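PDB 4PSR: alpha-fucosidase GH29 from Fusarium graminearum, which hydrolyses alpha-L-fucosidic bonds, probably releasing fucose from the carbohydrate chains of glycoproteins. Local coordinates for residues K165-H171 / P220-D226. Residues are numbered along the deposited sequence; the frame is centred on the assembly and turned at random.
Sequences KLVIAMH and PDIIWND. With FUL (beta-L-fucopyranose), chain M.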
loop_
_atom_site.group_PDB
_atom_site.type_symbol
_atom_site.label_atom_id
_atom_site.label_comp_id
_atom_site.label_asym_id
_atom_site.label_seq_id
_atom_site.Cartn_x
_atom_site.Cartn_y
_atom_site.Cartn_z
ATOM N N LYS A 165 1.660 13.814 6.195
ATOM C CA LYS A 165 1.365 14.022 4.776
ATOM C C LYS A 165 -0.068 13.608 4.498
ATOM O O LYS A 165 -0.623 12.734 5.171
ATOM C CB LYS A 165 2.352 13.220 3.912
ATOM C CG LYS A 165 3.812 13.665 4.031
ATOM C CD LYS A 165 4.183 14.660 2.964
ATOM C CE LYS A 165 5.667 15.043 2.990
ATOM N NZ LYS A 165 5.947 16.001 1.891
ATOM N N LEU A 166 -0.664 14.213 3.484
ATOM C CA LEU A 166 -2.066 13.992 3.152
ATOM C C LEU A 166 -2.211 13.058 1.947
ATOM O O LEU A 166 -1.702 13.359 0.843
ATOM C CB LEU A 166 -2.760 15.317 2.836
ATOM C CG LEU A 166 -4.238 15.248 2.444
ATOM C CD1 LEU A 166 -5.103 14.762 3.567
ATOM C CD2 LEU A 166 -4.732 16.598 1.938
ATOM N N VAL A 167 -2.927 11.953 2.162
ATOM C CA VAL A 167 -3.387 11.098 1.069
ATOM C C VAL A 167 -4.880 11.318 0.859
ATOM O O VAL A 167 -5.655 11.444 1.825
ATOM C CB VAL A 167 -3.069 9.587 1.300
ATOM C CG1 VAL A 167 -3.629 9.068 2.622
ATOM C CG2 VAL A 167 -3.564 8.733 0.136
ATOM N N ILE A 168 -5.271 11.347 -0.414
ATOM C CA ILE A 168 -6.683 11.386 -0.802
ATOM C C ILE A 168 -6.949 10.206 -1.728
ATOM O O ILE A 168 -6.228 10.048 -2.728
ATOM C CB ILE A 168 -7.058 12.708 -1.517
ATOM C CG1 ILE A 168 -6.867 13.924 -0.584
ATOM C CG2 ILE A 168 -8.490 12.644 -2.069
ATOM C CD1 ILE A 168 -7.883 14.047 0.541
ATOM N N ALA A 169 -7.946 9.393 -1.404
ATOM C CA ALA A 169 -8.353 8.261 -2.257
ATOM C C ALA A 169 -9.558 8.613 -3.098
ATOM O O ALA A 169 -10.564 9.178 -2.628
ATOM C CB ALA A 169 -8.608 7.003 -1.415
ATOM N N MET A 170 -9.438 8.262 -4.384
ATOM C CA MET A 170 -10.414 8.566 -5.416
ATOM C C MET A 170 -10.748 7.290 -6.176
ATOM O O MET A 170 -9.844 6.638 -6.701
ATOM C CB MET A 170 -9.850 9.601 -6.369
ATOM C CG MET A 170 -9.532 10.941 -5.731
ATOM S SD MET A 170 -11.000 11.883 -5.272
ATOM C CE MET A 170 -11.500 12.462 -6.910
ATOM N N HIS A 171 -12.028 6.936 -6.225
ATOM C CA HIS A 171 -12.459 5.696 -6.867
ATOM C C HIS A 171 -13.564 5.985 -7.918
ATOM O O HIS A 171 -14.469 5.174 -8.132
ATOM C CB HIS A 171 -12.984 4.638 -5.851
ATOM C CG HIS A 171 -12.241 4.532 -4.539
ATOM N ND1 HIS A 171 -11.847 3.320 -4.016
ATOM C CD2 HIS A 171 -11.895 5.468 -3.613
ATOM C CE1 HIS A 171 -11.296 3.510 -2.822
ATOM N NE2 HIS A 171 -11.317 4.804 -2.556
ATOM N N PRO A 220 -3.161 17.591 -2.074
ATOM C CA PRO A 220 -2.704 16.297 -1.537
ATOM C C PRO A 220 -1.268 15.936 -1.904
ATOM O O PRO A 220 -0.813 16.232 -3.020
ATOM C CB PRO A 220 -3.664 15.295 -2.183
ATOM C CG PRO A 220 -4.071 15.964 -3.471
ATOM C CD PRO A 220 -4.124 17.425 -3.180
ATOM N N ASP A 221 -0.581 15.302 -0.964
ATOM C CA ASP A 221 0.736 14.744 -1.196
ATOM C C ASP A 221 0.683 13.438 -1.985
ATOM O O ASP A 221 1.636 13.122 -2.695
ATOM C CB ASP A 221 1.420 14.549 0.143
ATOM C CG ASP A 221 1.568 15.854 0.880
ATOM O OD1 ASP A 221 2.308 16.733 0.367
ATOM O OD2 ASP A 221 0.924 16.038 1.937
ATOM N N ILE A 222 -0.404 12.703 -1.818
ATOM C CA ILE A 222 -0.640 11.464 -2.545
ATOM C C ILE A 222 -2.066 11.453 -3.035
ATOM O O ILE A 222 -2.994 11.740 -2.269
ATOM C CB ILE A 222 -0.465 10.200 -1.651
ATOM C CG1 ILE A 222 0.938 10.124 -1.003
ATOM C CG2 ILE A 222 -0.758 8.920 -2.469
ATOM C CD1 ILE A 222 0.979 9.252 0.270
ATOM N N ILE A 223 -2.266 11.182 -4.325
ATOM C CA ILE A 223 -3.608 10.880 -4.845
ATOM C C ILE A 223 -3.657 9.394 -5.196
ATOM O O ILE A 223 -2.948 8.931 -6.125
ATOM C CB ILE A 223 -4.001 11.743 -6.064
ATOM C CG1 ILE A 223 -4.021 13.221 -5.655
ATOM C CG2 ILE A 223 -5.365 11.309 -6.602
ATOM C CD1 ILE A 223 -4.342 14.173 -6.819
ATOM N N TRP A 224 -4.473 8.655 -4.458
ATOM C CA TRP A 224 -4.645 7.217 -4.623
ATOM C C TRP A 224 -5.829 7.018 -5.553
ATOM O O TRP A 224 -6.874 7.651 -5.376
ATOM C CB TRP A 224 -4.895 6.651 -3.231
ATOM C CG TRP A 224 -5.126 5.182 -3.030
ATOM C CD1 TRP A 224 -4.277 4.319 -2.383
ATOM C CD2 TRP A 224 -6.296 4.418 -3.336
ATOM N NE1 TRP A 224 -4.845 3.081 -2.271
ATOM C CE2 TRP A 224 -6.079 3.099 -2.855
ATOM C CE3 TRP A 224 -7.506 4.704 -3.990
ATOM C CZ2 TRP A 224 -7.013 2.069 -3.015
ATOM C CZ3 TRP A 224 -8.441 3.668 -4.156
ATOM C CH2 TRP A 224 -8.180 2.370 -3.666
ATOM N N ASN A 225 -5.655 6.151 -6.566
ATOM C CA ASN A 225 -6.700 5.847 -7.554
ATOM C C ASN A 225 -7.100 4.399 -7.532
ATOM O O ASN A 225 -6.234 3.517 -7.433
ATOM C CB ASN A 225 -6.252 6.167 -8.984
ATOM C CG ASN A 225 -6.059 7.627 -9.214
ATOM O OD1 ASN A 225 -7.007 8.323 -9.654
ATOM N ND2 ASN A 225 -4.842 8.121 -8.979
ATOM N N ASP A 226 -8.387 4.127 -7.703
ATOM C CA ASP A 226 -8.879 2.771 -7.859
ATOM C C ASP A 226 -8.914 2.371 -9.344
ATOM O O ASP A 226 -8.562 3.152 -10.200
ATOM C CB ASP A 226 -10.269 2.626 -7.207
ATOM C CG ASP A 226 -10.515 1.250 -6.632
ATOM O OD1 ASP A 226 -9.749 0.307 -6.996
ATOM O OD2 ASP A 226 -11.450 1.092 -5.843
HETATM C C1 FUL M . -11.452 -1.885 -4.432
HETATM C C2 FUL M . -12.805 -1.227 -4.246
HETATM O O2 FUL M . -13.793 -1.748 -5.149
HETATM C C3 FUL M . -13.200 -1.491 -2.817
HETATM O O3 FUL M . -14.492 -0.970 -2.596
HETATM C C4 FUL M . -12.174 -0.827 -1.935
HETATM O O4 FUL M . -12.227 0.583 -2.127
HETATM C C5 FUL M . -10.792 -1.373 -2.272
HETATM C C6 FUL M . -9.685 -0.703 -1.486
HETATM O O5 FUL M . -10.475 -1.236 -3.654
HETATM O O1 FUL M . -11.072 -1.744 -5.777
HETATM O O HOH W 1 4.757 15.984 -0.651
HETATM O O HOH W 2 3.794 18.214 2.243
#
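In a TIM barrel, neighbouring parallel strands divide their side chains between the barrel interior and the surrounding helices, and the third and fourth strands of this fucosidase illustrate the rule. Strand 165-170 pairs with strand 222-225 through alternating hydrogen bonds, such as I168 N to I222 O (3.0 Å). V167, A169, I222 and W224 point into the interior. There the small A169 forms a hollow that the W224 indole covers, A169 CB lying 3.6 Å from W224 CE3, while V167 CG2 sits between I222 CG2 (3.8 Å) and W224 CB (4.2 Å). On the outer face I168 CG1 packs against the P220 ring, 3.8 Å from P220 CB, and I168, M170, P220 and I223 touch helix 200-218. At the N-terminal end D221 OD2 accepts a hydrogen bond from L166 N (2.9 Å). The C-terminal ends open onto the sugar site: H171 ND1 donates to D226 OD2 (2.9 Å), while D226 OD1, salt-bridged to K272, accepts a 2.7 Å hydrogen bond from O1 of the bound fucose.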